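Local coordinates for protein VIN1 (Oscarella pearsei, PDB 6BFI) that is a vinculin homolog that binds actin filaments and may play a role in cell-cell adhesion, at residues Q683-N689 / S829-K835; Q279-A283 / R621-P625; L694-M698 / N732-L736. All blocks are in the same frame, centred on the assembly; numbering follows the deposited sequence.

Contact 1. Residues Q683-N689 / S829-K835; sequences QWDEKGN and SILWRKK
W684 and W832 meet in a T-shaped (edge-to-face) pair where the C-terminal arm of this vinculin-family helical-bundle protein runs back past the loop joining helices 669-682 and 690-710. The two six-membered rings stand almost perpendicular (88°), W832 turning its CE3 edge to one face of W684. The opposite face is taken by a CH-pi contact from K834, whose CD sits 3.9 Å from the centroid of the W684 six-membered ring. A bend at chi2 (85°) swings the K834 chain back across the indole, and its CE comes beside Q683 OE1. Backbone bonds fix the two ends: K835 N donates to Q683 O over 2.7 Å and L831 N to G688 O over 2.8 Å. G688 belongs to a type II turn, E686 to N689, and its positive phi of 77° suits that turn; L831 CD1 packs against K687 O. N689 ends the loop as N-cap of helix 690-710, with OD1 weakly bonded to the amides of L691 and I692. Its amide nitrogen turns to the arm: ND2 gives a weak bond to L831 O and stands 3.7 Å above the centre of the W832 ring.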
loop_
_atom_site.group_PDB
_atom_site.type_symbol
_atom_site.label_atom_id
_atom_site.label_comp_id
_atom_site.label_asym_id
_atom_site.label_seq_id
_atom_site.Cartn_x
_atom_site.Cartn_y
_atom_site.Cartn_z
ATOM N N GLN A 683 -6.019 -10.266 23.717
ATOM C CA GLN A 683 -6.111 -11.695 23.445
ATOM C C GLN A 683 -4.767 -12.405 23.548
ATOM O O GLN A 683 -4.733 -13.641 23.498
ATOM C CB GLN A 683 -6.725 -11.927 22.063
ATOM C CG GLN A 683 -6.090 -11.121 20.947
ATOM C CD GLN A 683 -6.786 -11.322 19.613
ATOM O OE1 GLN A 683 -7.321 -12.395 19.336
ATOM N NE2 GLN A 683 -6.786 -10.285 18.782
ATOM N N TRP A 684 -3.671 -11.665 23.698
ATOM C CA TRP A 684 -2.344 -12.234 23.882
ATOM C C TRP A 684 -1.900 -12.064 25.329
ATOM O O TRP A 684 -2.148 -11.023 25.946
ATOM C CB TRP A 684 -1.325 -11.568 22.956
ATOM C CG TRP A 684 -1.736 -11.537 21.525
ATOM C CD1 TRP A 684 -2.390 -10.527 20.884
ATOM C CD2 TRP A 684 -1.517 -12.560 20.547
ATOM N NE1 TRP A 684 -2.595 -10.858 19.568
ATOM C CE2 TRP A 684 -2.069 -12.102 19.336
ATOM C CE3 TRP A 684 -0.909 -13.818 20.579
ATOM C CZ2 TRP A 684 -2.031 -12.857 18.166
ATOM C CZ3 TRP A 684 -0.873 -14.568 19.417
ATOM C CH2 TRP A 684 -1.431 -14.085 18.227
ATOM N N ASP A 685 -1.236 -13.087 25.864
ATOM C CA ASP A 685 -0.634 -12.977 27.183
ATOM C C ASP A 685 0.643 -12.148 27.104
ATOM O O ASP A 685 1.315 -12.099 26.068
ATOM C CB ASP A 685 -0.332 -14.359 27.764
ATOM C CG ASP A 685 0.802 -15.060 27.043
ATOM O OD1 ASP A 685 0.915 -14.902 25.810
ATOM O OD2 ASP A 685 1.583 -15.768 27.713
ATOM N N GLU A 686 0.980 -11.496 28.215
ATOM C CA GLU A 686 2.063 -10.519 28.209
ATOM C C GLU A 686 3.440 -11.123 28.448
ATOM O O GLU A 686 4.435 -10.564 27.974
ATOM C CB GLU A 686 1.808 -9.437 29.261
ATOM C CG GLU A 686 0.793 -8.390 28.846
ATOM C CD GLU A 686 1.051 -7.052 29.506
ATOM O OE1 GLU A 686 2.132 -6.889 30.112
ATOM O OE2 GLU A 686 0.179 -6.163 29.419
ATOM N N LYS A 687 3.530 -12.237 29.173
ATOM C CA LYS A 687 4.835 -12.766 29.553
ATOM C C LYS A 687 5.629 -13.185 28.321
ATOM O O LYS A 687 5.120 -13.890 27.443
ATOM C CB LYS A 687 4.679 -13.942 30.521
ATOM C CG LYS A 687 3.856 -15.106 29.995
ATOM C CD LYS A 687 3.989 -16.314 30.905
ATOM C CE LYS A 687 5.448 -16.708 31.075
ATOM N NZ LYS A 687 5.617 -17.808 32.062
ATOM N N GLY A 688 6.880 -12.735 28.255
ATOM C CA GLY A 688 7.718 -12.997 27.103
ATOM C C GLY A 688 7.419 -12.140 25.897
ATOM O O GLY A 688 7.870 -12.465 24.794
ATOM N N ASN A 689 6.673 -11.047 26.069
ATOM C CA ASN A 689 6.270 -10.210 24.940
ATOM C C ASN A 689 6.094 -8.785 25.458
ATOM O O ASN A 689 5.044 -8.449 26.013
ATOM C CB ASN A 689 4.992 -10.734 24.302
ATOM C CG ASN A 689 4.684 -10.069 22.975
ATOM O OD1 ASN A 689 5.170 -8.976 22.683
ATOM N ND2 ASN A 689 3.866 -10.728 22.163
ATOM N N SER A 829 13.112 -15.059 21.014
ATOM C CA SER A 829 12.545 -15.478 22.291
ATOM C C SER A 829 11.214 -14.801 22.610
ATOM O O SER A 829 10.702 -14.978 23.722
ATOM C CB SER A 829 13.543 -15.214 23.421
ATOM O OG SER A 829 14.712 -15.997 23.261
ATOM N N ILE A 830 10.646 -14.034 21.677
ATOM C CA ILE A 830 9.358 -13.398 21.921
ATOM C C ILE A 830 8.258 -14.453 21.876
ATOM O O ILE A 830 8.344 -15.448 21.143
ATOM C CB ILE A 830 9.103 -12.267 20.906
ATOM C CG1 ILE A 830 8.046 -11.296 21.436
ATOM C CG2 ILE A 830 8.679 -12.828 19.552
ATOM C CD1 ILE A 830 7.807 -10.109 20.531
ATOM N N LEU A 831 7.220 -14.248 22.685
ATOM C CA LEU A 831 6.143 -15.216 22.848
ATOM C C LEU A 831 4.879 -14.688 22.181
ATOM O O LEU A 831 4.326 -13.668 22.608
ATOM C CB LEU A 831 5.887 -15.512 24.327
ATOM C CG LEU A 831 6.904 -16.431 25.006
ATOM C CD1 LEU A 831 6.425 -16.831 26.395
ATOM C CD2 LEU A 831 7.162 -17.660 24.148
ATOM N N TRP A 832 4.430 -15.383 21.138
ATOM C CA TRP A 832 3.168 -15.058 20.487
ATOM C C TRP A 832 2.166 -16.183 20.700
ATOM O O TRP A 832 1.712 -16.815 19.740
ATOM C CB TRP A 832 3.375 -14.794 18.995
ATOM C CG TRP A 832 4.000 -13.464 18.706
ATOM C CD1 TRP A 832 5.315 -13.215 18.449
ATOM C CD2 TRP A 832 3.333 -12.195 18.652
ATOM N NE1 TRP A 832 5.511 -11.873 18.234
ATOM C CE2 TRP A 832 4.309 -11.225 18.353
ATOM C CE3 TRP A 832 2.007 -11.788 18.827
ATOM C CZ2 TRP A 832 4.002 -9.871 18.224
ATOM C CZ3 TRP A 832 1.704 -10.440 18.697
ATOM C CH2 TRP A 832 2.697 -9.500 18.400
ATOM N N ARG A 833 1.821 -16.441 21.956
ATOM C CA ARG A 833 0.847 -17.460 22.318
ATOM C C ARG A 833 -0.446 -16.774 22.740
ATOM O O ARG A 833 -0.419 -15.829 23.535
ATOM C CB ARG A 833 1.384 -18.352 23.443
ATOM C CG ARG A 833 2.777 -18.912 23.164
ATOM C CD ARG A 833 3.189 -20.008 24.147
ATOM N NE ARG A 833 3.507 -19.495 25.478
ATOM C CZ ARG A 833 4.107 -20.206 26.428
ATOM N NH1 ARG A 833 4.464 -21.462 26.193
ATOM N NH2 ARG A 833 4.360 -19.664 27.612
ATOM N N LYS A 834 -1.566 -17.238 22.190
ATOM C CA LYS A 834 -2.863 -16.685 22.552
ATOM C C LYS A 834 -3.132 -16.890 24.039
ATOM O O LYS A 834 -2.714 -17.884 24.638
ATOM C CB LYS A 834 -3.970 -17.339 21.726
ATOM C CG LYS A 834 -4.897 -16.365 21.020
ATOM C CD LYS A 834 -4.323 -15.919 19.686
ATOM C CE LYS A 834 -5.339 -15.115 18.889
ATOM N NZ LYS A 834 -4.876 -14.867 17.495
ATOM N N LYS A 835 -3.840 -15.932 24.634
ATOM C CA LYS A 835 -4.101 -15.965 26.065
ATOM C C LYS A 835 -4.984 -17.157 26.426
ATOM O O LYS A 835 -5.688 -17.725 25.585
ATOM C CB LYS A 835 -4.761 -14.663 26.518
ATOM C CG LYS A 835 -4.428 -14.252 27.940
ATOM C CD LYS A 835 -4.995 -12.878 28.253
ATOM C CE LYS A 835 -4.367 -12.292 29.503
ATOM N NZ LYS A 835 -4.828 -10.897 29.746
#

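Contact 2. Residues Q279-A283 / R621-P625; sequences QDALA and RPPLP
R621 reaches out of the loop that follows helix 589-615 to form a salt bridge with D280, near the C-terminal end of helix 268-283, in this all-helical vinculin-family fold. R621 NH2 donates to D280 OD1 at 2.9 Å, the oxygen being met on its syn side and lying close to the guanidinium plane. The two flat groups are nevertheless turned 56° apart, and a single N-H carries the bond. A bend at chi3 (-65°) turns the guanidinium toward the helix. Q279 OE1 lies over one face of that group, 3.3 Å from R621 NE but at a poor angle for bonding, while its NE2 is hydrogen-bonded to E361. One turn along, the packing is apolar and close: A283 CB rests against P625 CD at 3.7 Å and against L624 CD1 at 4.1 Å, and the same L624 methyl borders the guanidinium edge. The loose side is the chain between, where P622 and the exposed P623 stay clear of the helix. D280 OD2 has a long, weak ion pair with K834. Helix 344-375 backs the site, Q358 touching both Q279 and L624 and H351 bonding to P625 O.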
loop_
_atom_site.group_PDB
_atom_site.type_symbol
_atom_site.label_atom_id
_atom_site.label_comp_id
_atom_site.label_asym_id
_atom_site.label_seq_id
_atom_site.Cartn_x
_atom_site.Cartn_y
_atom_site.Cartn_z
ATOM N N GLN A 279 -11.093 -20.124 12.592
ATOM C CA GLN A 279 -10.339 -21.336 12.898
ATOM C C GLN A 279 -9.980 -21.405 14.379
ATOM O O GLN A 279 -10.110 -22.463 15.004
ATOM C CB GLN A 279 -9.079 -21.401 12.033
ATOM C CG GLN A 279 -9.353 -21.593 10.544
ATOM C CD GLN A 279 -8.185 -21.164 9.668
ATOM O OE1 GLN A 279 -7.102 -20.851 10.164
ATOM N NE2 GLN A 279 -8.405 -21.140 8.360
ATOM N N ASP A 280 -9.534 -20.290 14.957
ATOM C CA ASP A 280 -9.148 -20.298 16.363
ATOM C C ASP A 280 -10.361 -20.456 17.273
ATOM O O ASP A 280 -10.287 -21.142 18.300
ATOM C CB ASP A 280 -8.378 -19.025 16.708
ATOM C CG ASP A 280 -6.920 -19.101 16.303
ATOM O OD1 ASP A 280 -6.572 -20.001 15.511
ATOM O OD2 ASP A 280 -6.121 -18.262 16.774
ATOM N N ALA A 281 -11.485 -19.827 16.921
ATOM C CA ALA A 281 -12.678 -19.977 17.745
ATOM C C ALA A 281 -13.272 -21.374 17.627
ATOM O O ALA A 281 -13.853 -21.881 18.593
ATOM C CB ALA A 281 -13.720 -18.925 17.373
ATOM N N LEU A 282 -13.145 -22.012 16.463
ATOM C CA LEU A 282 -13.641 -23.378 16.329
ATOM C C LEU A 282 -12.725 -24.370 17.038
ATOM O O LEU A 282 -13.200 -25.322 17.665
ATOM C CB LEU A 282 -13.794 -23.744 14.853
ATOM C CG LEU A 282 -15.061 -23.227 14.166
ATOM C CD1 LEU A 282 -15.070 -23.610 12.693
ATOM C CD2 LEU A 282 -16.296 -23.763 14.871
ATOM N N ALA A 283 -11.408 -24.162 16.947
ATOM C CA ALA A 283 -10.467 -25.062 17.603
ATOM C C ALA A 283 -10.607 -25.013 19.118
ATOM O O ALA A 283 -10.272 -25.986 19.803
ATOM C CB ALA A 283 -9.036 -24.721 17.189
ATOM N N ARG A 621 0.548 -19.152 10.276
ATOM C CA ARG A 621 0.090 -18.745 11.594
ATOM C C ARG A 621 0.534 -19.765 12.636
ATOM O O ARG A 621 1.019 -20.848 12.298
ATOM C CB ARG A 621 -1.429 -18.596 11.574
ATOM C CG ARG A 621 -2.058 -18.951 10.240
ATOM C CD ARG A 621 -3.571 -18.905 10.304
ATOM N NE ARG A 621 -4.122 -19.911 11.206
ATOM C CZ ARG A 621 -4.542 -19.660 12.442
ATOM N NH1 ARG A 621 -4.476 -18.430 12.933
ATOM N NH2 ARG A 621 -5.030 -20.642 13.188
ATOM N N PRO A 622 0.406 -19.440 13.922
ATOM C CA PRO A 622 0.644 -20.448 14.949
ATOM C C PRO A 622 -0.295 -21.628 14.763
ATOM O O PRO A 622 -1.396 -21.483 14.203
ATOM C CB PRO A 622 0.357 -19.697 16.257
ATOM C CG PRO A 622 -0.363 -18.442 15.854
ATOM C CD PRO A 622 0.183 -18.109 14.510
ATOM N N PRO A 623 0.110 -22.818 15.214
ATOM C CA PRO A 623 -0.709 -24.013 14.966
ATOM C C PRO A 623 -1.997 -24.034 15.773
ATOM O O PRO A 623 -2.282 -23.104 16.533
ATOM C CB PRO A 623 0.225 -25.160 15.371
ATOM C CG PRO A 623 1.114 -24.554 16.404
ATOM C CD PRO A 623 1.334 -23.131 15.969
ATOM N N LEU A 624 -2.779 -25.096 15.612
ATOM C CA LEU A 624 -4.028 -25.274 16.333
ATOM C C LEU A 624 -3.801 -26.063 17.612
ATOM O O LEU A 624 -2.804 -26.778 17.749
ATOM C CB LEU A 624 -5.044 -26.011 15.460
ATOM C CG LEU A 624 -5.617 -25.350 14.207
ATOM C CD1 LEU A 624 -6.024 -23.912 14.487
ATOM C CD2 LEU A 624 -4.632 -25.436 13.055
ATOM N N PRO A 625 -4.706 -25.950 18.574
ATOM C CA PRO A 625 -4.733 -26.890 19.695
ATOM C C PRO A 625 -5.375 -28.203 19.255
ATOM O O PRO A 625 -5.735 -28.389 18.093
ATOM C CB PRO A 625 -5.581 -26.165 20.740
ATOM C CG PRO A 625 -6.481 -25.288 19.937
ATOM C CD PRO A 625 -5.667 -24.847 18.752
#

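Contact 3. Residues L694-M698 / N732-L736; sequences LVKQM and NAQEL
N732 and M698 face each other between two antiparallel helices of a vinculin-family helical bundle, whose local axes approach to 10.0 Å at an angle of 161°. N732 points its side chain into the interface and sets ND2 3.5 Å from Q697 CG, a van der Waals contact. The polar end of Q697 turns elsewhere, with OE1 bonded to R700. The backbone of N732 also receives the thioether tip of M698, CE lying 3.5 Å from N732 O. M698 has CG anti to the backbone N (chi1 -170°) and runs extended until the bend at chi3, which turns its methyl against the backbone of the opposing helix. The same CE methyl also lies 3.6 Å from A733 N. E735, at the exposed margin, offers its CB to L694 CD1 at 4.1 Å, and the leucine methyl reaches the E735-L736 peptide as well. L736 closes the sequence with both branches engaged: CD1 meets V695 CG2 and CD2 meets M698 CE, each at 4.0 Å. V807 of helix 786-817 touches V695, M698 and L736 together, so a third helix packs on this apolar side, while V695 also packs on V677 and A681 of helix 669-682.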
loop_
_atom_site.group_PDB
_atom_site.type_symbol
_atom_site.label_atom_id
_atom_site.label_comp_id
_atom_site.label_asym_id
_atom_site.label_seq_id
_atom_site.Cartn_x
_atom_site.Cartn_y
_atom_site.Cartn_z
ATOM N N LEU A 694 3.666 -2.712 25.941
ATOM C CA LEU A 694 3.699 -1.322 25.493
ATOM C C LEU A 694 2.373 -0.911 24.870
ATOM O O LEU A 694 1.896 0.210 25.083
ATOM C CB LEU A 694 4.837 -1.111 24.493
ATOM C CG LEU A 694 6.259 -1.492 24.911
ATOM C CD1 LEU A 694 7.262 -1.013 23.873
ATOM C CD2 LEU A 694 6.594 -0.939 26.287
ATOM N N VAL A 695 1.760 -1.811 24.099
ATOM C CA VAL A 695 0.526 -1.461 23.403
ATOM C C VAL A 695 -0.632 -1.329 24.387
ATOM O O VAL A 695 -1.449 -0.407 24.280
ATOM C CB VAL A 695 0.227 -2.492 22.303
ATOM C CG1 VAL A 695 -1.142 -2.251 21.737
ATOM C CG2 VAL A 695 1.271 -2.402 21.202
ATOM N N LYS A 696 -0.726 -2.242 25.356
ATOM C CA LYS A 696 -1.769 -2.132 26.373
ATOM C C LYS A 696 -1.613 -0.846 27.175
ATOM O O LYS A 696 -2.588 -0.117 27.402
ATOM C CB LYS A 696 -1.738 -3.350 27.296
ATOM C CG LYS A 696 -2.713 -4.451 26.915
ATOM C CD LYS A 696 -2.632 -5.607 27.896
ATOM C CE LYS A 696 -3.712 -6.637 27.633
ATOM N NZ LYS A 696 -3.617 -7.800 28.563
ATOM N N GLN A 697 -0.384 -0.550 27.609
ATOM C CA GLN A 697 -0.134 0.699 28.325
ATOM C C GLN A 697 -0.537 1.905 27.483
ATOM O O GLN A 697 -1.148 2.854 27.992
ATOM C CB GLN A 697 1.342 0.782 28.719
ATOM C CG GLN A 697 1.705 1.975 29.590
ATOM C CD GLN A 697 1.451 1.733 31.069
ATOM O OE1 GLN A 697 0.586 0.940 31.446
ATOM N NE2 GLN A 697 2.214 2.414 31.915
ATOM N N MET A 698 -0.218 1.875 26.186
ATOM C CA MET A 698 -0.584 2.979 25.305
ATOM C C MET A 698 -2.097 3.120 25.195
ATOM O O MET A 698 -2.622 4.238 25.128
ATOM C CB MET A 698 0.042 2.774 23.926
ATOM C CG MET A 698 -0.074 3.976 23.005
ATOM S SD MET A 698 0.806 3.736 21.450
ATOM C CE MET A 698 2.384 3.133 22.049
ATOM N N ASN A 732 5.693 6.566 24.614
ATOM C CA ASN A 732 5.322 5.169 24.406
ATOM C C ASN A 732 5.391 4.791 22.933
ATOM O O ASN A 732 5.834 3.690 22.589
ATOM C CB ASN A 732 3.922 4.909 24.961
ATOM C CG ASN A 732 3.950 4.228 26.313
ATOM O OD1 ASN A 732 4.951 4.281 27.029
ATOM N ND2 ASN A 732 2.848 3.578 26.670
ATOM N N ALA A 733 4.959 5.694 22.048
ATOM C CA ALA A 733 5.060 5.431 20.617
ATOM C C ALA A 733 6.512 5.355 20.162
ATOM O O ALA A 733 6.837 4.568 19.265
ATOM C CB ALA A 733 4.313 6.507 19.830
ATOM N N GLN A 734 7.393 6.156 20.765
ATOM C CA GLN A 734 8.818 6.043 20.467
ATOM C C GLN A 734 9.336 4.654 20.816
ATOM O O GLN A 734 9.967 3.985 19.987
ATOM C CB GLN A 734 9.608 7.110 21.226
ATOM C CG GLN A 734 9.260 8.544 20.861
ATOM C CD GLN A 734 10.120 9.552 21.604
ATOM O OE1 GLN A 734 11.038 9.183 22.338
ATOM N NE2 GLN A 734 9.823 10.833 21.418
ATOM N N GLU A 735 9.071 4.201 22.045
ATOM C CA GLU A 735 9.541 2.880 22.455
ATOM C C GLU A 735 8.944 1.781 21.581
ATOM O O GLU A 735 9.634 0.815 21.224
ATOM C CB GLU A 735 9.212 2.643 23.929
ATOM C CG GLU A 735 10.043 3.488 24.881
ATOM C CD GLU A 735 9.533 3.439 26.307
ATOM O OE1 GLU A 735 8.334 3.150 26.501
ATOM O OE2 GLU A 735 10.332 3.690 27.234
ATOM N N LEU A 736 7.667 1.918 21.217
ATOM C CA LEU A 736 7.039 0.946 20.327
ATOM C C LEU A 736 7.737 0.907 18.975
ATOM O O LEU A 736 7.938 -0.171 18.402
ATOM C CB LEU A 736 5.556 1.273 20.150
ATOM C CG LEU A 736 4.811 0.408 19.131
ATOM C CD1 LEU A 736 4.653 -1.016 19.646
ATOM C CD2 LEU A 736 3.460 1.013 18.777
#

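Overall arrangement
Contact 3 is buried between helices, whereas contact 1 lies at the surface and contact 2 is partly buried. Their chemistry follows: methyl packing in contact 3, a salt bridge beside a small apolar patch in contact 2, and backbone bonds with an edge-to-face indole pair in contact 1. Contact 1 ends at the N-cap of helix 690-710, contact 3 lies on the first turns of that helix, and contact 3 is nested within the loop closed by contact 1. Contact 2 closes earlier in the chain, involving helix 268-283, and its nearest atoms are about 16 Å from contact 3. Contact 1 touches both others, contact 2 through a weak ion pair and contact 3 through packing of E686 on K696.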